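Local coordinates for nucleoporin nup120 (Schizosaccharomyces pombe, PDB 4GQ2), which serves as a structural component of the nuclear pore complex, where it belongs to the npc107-120 complex and interacts with nup107, at residues I596-L600 and Q690-E694; L616-Y620 and L700-Q706. One frame throughout, in Å; residues are numbered along the deposited sequence.

Interaction 1. Residues I596-L600 and Q690-E694; sequences IRYSL and QVSIE
Two alpha-helical segments, 596-600 and 690-694, cross at 77° with their axes 12.8 Å apart. Long side chains bridge this gap. The nearest CA atoms are those of R597 and E694, 8.8 Å apart. R597 is extended (m, t, t), and the CA-to-CB bond of E694 (m, t) points toward the other helix. They form a bidentate salt bridge: R597 NE to E694 OE2 at 2.8 Å and R597 NH2 to E694 OE1 at 3.1 Å. The buried E694 carboxylate has two more hydrogen bonds, H585 NE2 on OE1 and W729 NE1 on OE2. Q690 NE2 lies over one face of the guanidinium, 3.6 Å from R597 CZ, while Q690 OE1 is hydrogen-bonded with S733 OG. L600 CD1 packs at 4.0 Å on E694 CG. This is an inter-helix salt bridge whose carboxylate takes several donors, in a mainly helical part of the chain. Helix 719-739 covers L600 and Q690, and helix 612-624 packs on I596 and L600.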
ATOM      1  N   ILE A 596     -16.397   8.508   8.847  1.00 40.50           N
ATOM      2  CA  ILE A 596     -16.225   9.875   8.375  1.00 36.59           C
ATOM      3  C   ILE A 596     -15.488   9.908   7.027  1.00 39.13           C
ATOM      4  O   ILE A 596     -15.898  10.622   6.095  1.00 40.55           O
ATOM      5  CB  ILE A 596     -15.525  10.734   9.445  1.00 36.28           C
ATOM      6  CG1 ILE A 596     -16.534  11.126  10.526  1.00 38.33           C
ATOM      7  CG2 ILE A 596     -14.892  11.973   8.834  1.00 34.14           C
ATOM      8  CD1 ILE A 596     -15.913  11.711  11.782  1.00 40.87           C
ATOM      9  N   ARG A 597     -14.430   9.111   6.912  1.00 31.65           N
ATOM     10  CA  ARG A 597     -13.649   9.080   5.682  1.00 35.71           C
ATOM     11  C   ARG A 597     -14.434   8.477   4.514  1.00 36.20           C
ATOM     12  O   ARG A 597     -14.274   8.896   3.368  1.00 43.83           O
ATOM     13  CB  ARG A 597     -12.316   8.381   5.914  1.00 36.47           C
ATOM     14  CG  ARG A 597     -11.457   9.147   6.909  1.00 33.70           C
ATOM     15  CD  ARG A 597     -10.156   8.436   7.261  1.00 33.03           C
ATOM     16  NE  ARG A 597      -9.351   9.322   8.095  1.00 40.09           N
ATOM     17  CZ  ARG A 597      -8.456   8.931   8.995  1.00 38.88           C
ATOM     18  NH1 ARG A 597      -8.219   7.648   9.197  1.00 38.28           N
ATOM     19  NH2 ARG A 597      -7.796   9.840   9.700  1.00 35.48           N
ATOM     20  N   TYR A 598     -15.310   7.526   4.823  1.00 35.57           N
ATOM     21  CA  TYR A 598     -16.239   6.980   3.841  1.00 29.57           C
ATOM     22  C   TYR A 598     -17.248   8.033   3.367  1.00 28.19           C
ATOM     23  O   TYR A 598     -17.549   8.104   2.187  1.00 30.88           O
ATOM     24  CB  TYR A 598     -16.970   5.757   4.419  1.00 28.28           C
ATOM     25  CG  TYR A 598     -18.076   5.246   3.523  1.00 29.18           C
ATOM     26  CD1 TYR A 598     -19.343   5.829   3.552  1.00 29.06           C
ATOM     27  CD2 TYR A 598     -17.851   4.188   2.629  1.00 29.99           C
ATOM     28  CE1 TYR A 598     -20.361   5.376   2.725  1.00 36.48           C
ATOM     29  CE2 TYR A 598     -18.867   3.724   1.801  1.00 31.00           C
ATOM     30  CZ  TYR A 598     -20.115   4.319   1.855  1.00 39.01           C
ATOM     31  OH  TYR A 598     -21.125   3.865   1.043  1.00 51.87           O
ATOM     32  N   SER A 599     -17.773   8.841   4.290  1.00 32.78           N
ATOM     33  CA  SER A 599     -18.622   9.980   3.935  1.00 32.60           C
ATOM     34  C   SER A 599     -17.871  11.032   3.103  1.00 37.49           C
ATOM     35  O   SER A 599     -18.432  11.581   2.151  1.00 34.96           O
ATOM     36  CB  SER A 599     -19.177  10.656   5.187  1.00 30.50           C
ATOM     37  OG  SER A 599     -20.022   9.789   5.897  1.00 36.36           O
ATOM     38  N   LEU A 600     -16.618  11.315   3.466  1.00 32.70           N
ATOM     39  CA  LEU A 600     -15.834  12.337   2.745  1.00 38.39           C
ATOM     40  C   LEU A 600     -15.482  11.843   1.357  1.00 38.66           C
ATOM     41  O   LEU A 600     -15.520  12.603   0.390  1.00 38.12           O
ATOM     42  CB  LEU A 600     -14.562  12.747   3.513  1.00 28.99           C
ATOM     43  CG  LEU A 600     -14.752  13.489   4.839  1.00 28.99           C
ATOM     44  CD1 LEU A 600     -13.437  13.636   5.592  1.00 27.36           C
ATOM     45  CD2 LEU A 600     -15.386  14.855   4.598  1.00 33.17           C
ATOM     46  N   GLN A 690      -3.809  14.649   6.288  1.00 37.22           N
ATOM     47  CA  GLN A 690      -5.196  14.144   6.325  1.00 29.78           C
ATOM     48  C   GLN A 690      -5.908  14.429   7.651  1.00 29.24           C
ATOM     49  O   GLN A 690      -7.026  14.944   7.667  1.00 32.46           O
ATOM     50  CB  GLN A 690      -5.234  12.642   6.020  1.00 25.74           C
ATOM     51  CG  GLN A 690      -6.627  12.030   6.117  1.00 28.64           C
ATOM     52  CD  GLN A 690      -6.651  10.537   5.836  1.00 28.34           C
ATOM     53  OE1 GLN A 690      -7.336  10.077   4.921  1.00 32.71           O
ATOM     54  NE2 GLN A 690      -5.892   9.781   6.601  1.00 27.10           N
ATOM     55  N   VAL A 691      -5.265  14.077   8.756  1.00 25.80           N
ATOM     56  CA  VAL A 691      -5.796  14.369  10.091  1.00 27.33           C
ATOM     57  C   VAL A 691      -5.981  15.886  10.291  1.00 34.01           C
ATOM     58  O   VAL A 691      -7.003  16.328  10.831  1.00 37.14           O
ATOM     59  CB  VAL A 691      -4.889  13.732  11.179  1.00 35.44           C
ATOM     60  CG1 VAL A 691      -5.164  14.294  12.572  1.00 29.90           C
ATOM     61  CG2 VAL A 691      -5.027  12.206  11.151  1.00 26.58           C
ATOM     62  N   SER A 692      -5.020  16.678   9.814  1.00 29.15           N
ATOM     63  CA  SER A 692      -5.099  18.130   9.922  1.00 33.68           C
ATOM     64  C   SER A 692      -6.297  18.689   9.142  1.00 34.29           C
ATOM     65  O   SER A 692      -7.113  19.435   9.692  1.00 34.96           O
ATOM     66  CB  SER A 692      -3.787  18.769   9.447  1.00 39.46           C
ATOM     67  OG  SER A 692      -3.954  20.144   9.147  1.00 47.37           O
ATOM     68  N   ILE A 693      -6.386  18.326   7.864  1.00 29.50           N
ATOM     69  CA  ILE A 693      -7.473  18.756   6.986  1.00 30.38           C
ATOM     70  C   ILE A 693      -8.834  18.359   7.546  1.00 34.65           C
ATOM     71  O   ILE A 693      -9.778  19.156   7.538  1.00 35.84           O
ATOM     72  CB  ILE A 693      -7.308  18.146   5.576  1.00 32.45           C
ATOM     73  CG1 ILE A 693      -6.099  18.763   4.870  1.00 27.68           C
ATOM     74  CG2 ILE A 693      -8.579  18.336   4.752  1.00 30.05           C
ATOM     75  CD1 ILE A 693      -5.467  17.863   3.824  1.00 30.73           C
ATOM     76  N   GLU A 694      -8.928  17.125   8.043  1.00 32.78           N
ATOM     77  CA  GLU A 694     -10.161  16.640   8.644  1.00 30.77           C
ATOM     78  C   GLU A 694     -10.589  17.502   9.829  1.00 36.85           C
ATOM     79  O   GLU A 694     -11.769  17.859   9.952  1.00 38.58           O
ATOM     80  CB  GLU A 694     -10.029  15.166   9.042  1.00 30.48           C
ATOM     81  CG  GLU A 694     -10.131  14.215   7.855  1.00 30.34           C
ATOM     82  CD  GLU A 694      -9.566  12.833   8.127  1.00 31.24           C
ATOM     83  OE1 GLU A 694      -9.107  12.584   9.261  1.00 29.98           O
ATOM     84  OE2 GLU A 694      -9.587  11.992   7.198  1.00 32.01           O
TER

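Interaction 2. Residues L616-Y620 and L700-Q706; sequences LWVFY and LSLITSQ
Y620 lays its ring over S705, whose CB makes a CH-pi contact 3.8 Å from the ring centroid and 25° off the normal. The contact joins two helices of the Nup120 helical domain, at the C-terminal end of helix 672-703. Segment 616-620 is helical throughout. Segment 700-706 is helical to I703, then leaves through a type I beta turn from I703 to Q706. The backbones come close: CA of L616 is 5.2 Å from CA of S701, and CA of W617 is 5.9 Å from CA of S705. The small S701 and S705 side chains are consistent with this close approach. Y620 is t, and its CE1 also packs on L702 CG at 3.8 Å. L616 (m, t) brings CD1 to 3.6 Å from T704 OG1. F619 turns its ring edge to S701. S705 (m) folds back on its own segment, with OG donating to S701 O at 2.8 Å. S701 is t, and its OG donates across the interface to L616 O at 3.2 Å.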
ATOM      1  N   LEU A 616     -22.804  19.944   4.649  1.00 51.50           N
ATOM      2  CA  LEU A 616     -22.169  20.265   5.928  1.00 56.57           C
ATOM      3  C   LEU A 616     -23.076  19.945   7.113  1.00 58.29           C
ATOM      4  O   LEU A 616     -22.605  19.469   8.148  1.00 61.19           O
ATOM      5  CB  LEU A 616     -21.748  21.736   5.981  1.00 45.26           C
ATOM      6  CG  LEU A 616     -20.449  22.140   5.284  1.00 48.89           C
ATOM      7  CD1 LEU A 616     -20.365  23.653   5.152  1.00 54.08           C
ATOM      8  CD2 LEU A 616     -19.228  21.614   6.025  1.00 53.51           C
ATOM      9  N   TRP A 617     -24.374  20.196   6.944  1.00 55.32           N
ATOM     10  CA  TRP A 617     -25.359  19.997   8.002  1.00 49.81           C
ATOM     11  C   TRP A 617     -25.622  18.546   8.226  1.00 49.96           C
ATOM     12  O   TRP A 617     -25.698  18.085   9.377  1.00 45.94           O
ATOM     13  CB  TRP A 617     -26.656  20.728   7.674  1.00 60.41           C
ATOM     14  CG  TRP A 617     -27.641  20.756   8.815  1.00 70.04           C
ATOM     15  CD1 TRP A 617     -27.643  21.615   9.916  1.00 83.61           C
ATOM     16  CD2 TRP A 617     -28.809  19.887   9.010  1.00 82.39           C
ATOM     17  NE1 TRP A 617     -28.698  21.342  10.751  1.00 94.18           N
ATOM     18  CE2 TRP A 617     -29.437  20.319  10.269  1.00103.13           C
ATOM     19  CE3 TRP A 617     -29.377  18.836   8.299  1.00 82.75           C
ATOM     20  CZ2 TRP A 617     -30.580  19.709  10.769  1.00118.56           C
ATOM     21  CZ3 TRP A 617     -30.530  18.227   8.817  1.00107.33           C
ATOM     22  CH2 TRP A 617     -31.117  18.656  10.020  1.00123.63           C
ATOM     23  N   VAL A 618     -25.770  17.800   7.133  1.00 45.60           N
ATOM     24  CA  VAL A 618     -25.952  16.356   7.244  1.00 48.77           C
ATOM     25  C   VAL A 618     -24.703  15.767   7.901  1.00 47.19           C
ATOM     26  O   VAL A 618     -24.810  14.972   8.835  1.00 44.33           O
ATOM     27  CB  VAL A 618     -26.269  15.689   5.881  1.00 53.89           C
ATOM     28  CG1 VAL A 618     -26.099  14.180   5.951  1.00 55.78           C
ATOM     29  CG2 VAL A 618     -27.688  16.028   5.441  1.00 46.21           C
ATOM     30  N   PHE A 619     -23.532  16.214   7.441  1.00 45.88           N
ATOM     31  CA  PHE A 619     -22.252  15.728   7.945  1.00 42.27           C
ATOM     32  C   PHE A 619     -22.125  15.944   9.445  1.00 41.86           C
ATOM     33  O   PHE A 619     -21.754  15.029  10.179  1.00 40.82           O
ATOM     34  CB  PHE A 619     -21.083  16.406   7.221  1.00 49.10           C
ATOM     35  CG  PHE A 619     -19.733  15.903   7.655  1.00 52.51           C
ATOM     36  CD1 PHE A 619     -19.118  16.402   8.804  1.00 50.57           C
ATOM     37  CD2 PHE A 619     -19.084  14.917   6.929  1.00 43.52           C
ATOM     38  CE1 PHE A 619     -17.882  15.928   9.216  1.00 48.56           C
ATOM     39  CE2 PHE A 619     -17.850  14.439   7.332  1.00 47.50           C
ATOM     40  CZ  PHE A 619     -17.244  14.949   8.474  1.00 49.47           C
ATOM     41  N   TYR A 620     -22.424  17.164   9.886  1.00 43.83           N
ATOM     42  CA  TYR A 620     -22.400  17.500  11.303  1.00 44.02           C
ATOM     43  C   TYR A 620     -23.371  16.609  12.077  1.00 42.41           C
ATOM     44  O   TYR A 620     -23.026  16.079  13.134  1.00 37.36           O
ATOM     45  CB  TYR A 620     -22.739  18.982  11.501  1.00 45.44           C
ATOM     46  CG  TYR A 620     -22.910  19.404  12.942  1.00 49.73           C
ATOM     47  CD1 TYR A 620     -21.806  19.687  13.744  1.00 53.03           C
ATOM     48  CD2 TYR A 620     -24.181  19.522  13.505  1.00 52.64           C
ATOM     49  CE1 TYR A 620     -21.962  20.070  15.071  1.00 48.33           C
ATOM     50  CE2 TYR A 620     -24.349  19.912  14.826  1.00 48.96           C
ATOM     51  CZ  TYR A 620     -23.237  20.185  15.604  1.00 52.81           C
ATOM     52  OH  TYR A 620     -23.401  20.569  16.917  1.00 65.91           O
ATOM     53  N   LEU A 700     -15.337  23.565  10.523  1.00 36.81           N
ATOM     54  CA  LEU A 700     -16.239  24.278   9.614  1.00 39.43           C
ATOM     55  C   LEU A 700     -17.661  23.721   9.649  1.00 45.13           C
ATOM     56  O   LEU A 700     -18.632  24.477   9.684  1.00 57.10           O
ATOM     57  CB  LEU A 700     -15.676  24.267   8.187  1.00 39.89           C
ATOM     58  CG  LEU A 700     -14.874  25.485   7.707  1.00 50.50           C
ATOM     59  CD1 LEU A 700     -14.363  26.377   8.837  1.00 44.45           C
ATOM     60  CD2 LEU A 700     -13.736  25.069   6.784  1.00 49.98           C
ATOM     61  N   SER A 701     -17.770  22.395   9.667  1.00 43.38           N
ATOM     62  CA  SER A 701     -19.053  21.711   9.780  1.00 42.87           C
ATOM     63  C   SER A 701     -19.791  22.007  11.089  1.00 44.12           C
ATOM     64  O   SER A 701     -21.020  22.090  11.106  1.00 48.78           O
ATOM     65  CB  SER A 701     -18.849  20.201   9.627  1.00 45.89           C
ATOM     66  OG  SER A 701     -19.997  19.489  10.046  1.00 41.34           O
ATOM     67  N   LEU A 702     -19.046  22.131  12.183  1.00 45.83           N
ATOM     68  CA  LEU A 702     -19.633  22.471  13.482  1.00 44.65           C
ATOM     69  C   LEU A 702     -20.202  23.894  13.457  1.00 45.51           C
ATOM     70  O   LEU A 702     -21.357  24.115  13.812  1.00 46.08           O
ATOM     71  CB  LEU A 702     -18.582  22.336  14.594  1.00 39.59           C
ATOM     72  CG  LEU A 702     -19.064  22.381  16.052  1.00 43.00           C
ATOM     73  CD1 LEU A 702     -18.143  21.557  16.929  1.00 38.05           C
ATOM     74  CD2 LEU A 702     -19.170  23.803  16.593  1.00 43.37           C
ATOM     75  N   ILE A 703     -19.365  24.834  13.026  1.00 42.90           N
ATOM     76  CA  ILE A 703     -19.663  26.257  12.976  1.00 39.49           C
ATOM     77  C   ILE A 703     -20.930  26.564  12.178  1.00 47.99           C
ATOM     78  O   ILE A 703     -21.804  27.283  12.658  1.00 49.09           O
ATOM     79  CB  ILE A 703     -18.464  27.023  12.361  1.00 43.29           C
ATOM     80  CG1 ILE A 703     -17.271  27.014  13.316  1.00 36.13           C
ATOM     81  CG2 ILE A 703     -18.844  28.451  11.978  1.00 49.30           C
ATOM     82  CD1 ILE A 703     -15.966  27.415  12.655  1.00 45.57           C
ATOM     83  N   THR A 704     -21.032  26.006  10.973  1.00 46.43           N
ATOM     84  CA  THR A 704     -22.129  26.333  10.059  1.00 39.07           C
ATOM     85  C   THR A 704     -23.436  25.635  10.435  1.00 41.22           C
ATOM     86  O   THR A 704     -24.445  25.798   9.755  1.00 44.08           O
ATOM     87  CB  THR A 704     -21.777  26.041   8.581  1.00 41.84           C
ATOM     88  OG1 THR A 704     -21.533  24.633   8.403  1.00 42.05           O
ATOM     89  CG2 THR A 704     -20.544  26.848   8.146  1.00 34.65           C
ATOM     90  N   SER A 705     -23.413  24.862  11.515  1.00 48.45           N
ATOM     91  CA  SER A 705     -24.618  24.209  12.022  1.00 49.47           C
ATOM     92  C   SER A 705     -25.090  24.857  13.324  1.00 51.91           C
ATOM     93  O   SER A 705     -26.091  24.439  13.908  1.00 47.29           O
ATOM     94  CB  SER A 705     -24.355  22.720  12.249  1.00 52.75           C
ATOM     95  OG  SER A 705     -23.797  22.125  11.092  1.00 60.13           O
ATOM     96  N   GLN A 706     -24.361  25.874  13.778  1.00 50.88           N
ATOM     97  CA  GLN A 706     -24.696  26.573  15.016  1.00 57.46           C
ATOM     98  C   GLN A 706     -25.710  27.688  14.824  1.00 63.48           C
ATOM     99  O   GLN A 706     -25.594  28.494  13.898  1.00 67.95           O
ATOM    100  CB  GLN A 706     -23.432  27.151  15.641  1.00 59.94           C
ATOM    101  CG  GLN A 706     -23.018  26.491  16.940  1.00 61.11           C
ATOM    102  CD  GLN A 706     -23.200  24.989  16.951  1.00 46.88           C
ATOM    103  OE1 GLN A 706     -22.547  24.260  16.209  1.00 50.85           O
ATOM    104  NE2 GLN A 706     -24.085  24.519  17.812  1.00 45.73           N
TER

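Interactions 1 and 2 both use helix 672-703. Segment 690-694 lies further from the C-terminal end of that helix, and 700-706 takes in the end itself. Their partners sit on helices 590-605 and 612-624, which are consecutive in the chain. The centres are 14 Å apart, and F619 connects them directly: its CE2 lies 3.7 Å from L600 CD2 and its CZ 3.8 Å from I596 CG2. The two contacts thus meet in apolar packing around F619. Helix 719-739 packs against both, on L600 in one and on L616 and L700 in the other. Y598, on segment 596-600 but out of reach of 690-694, hydrogen-bonds to Nup37; no other chain touches the segments of interaction 2.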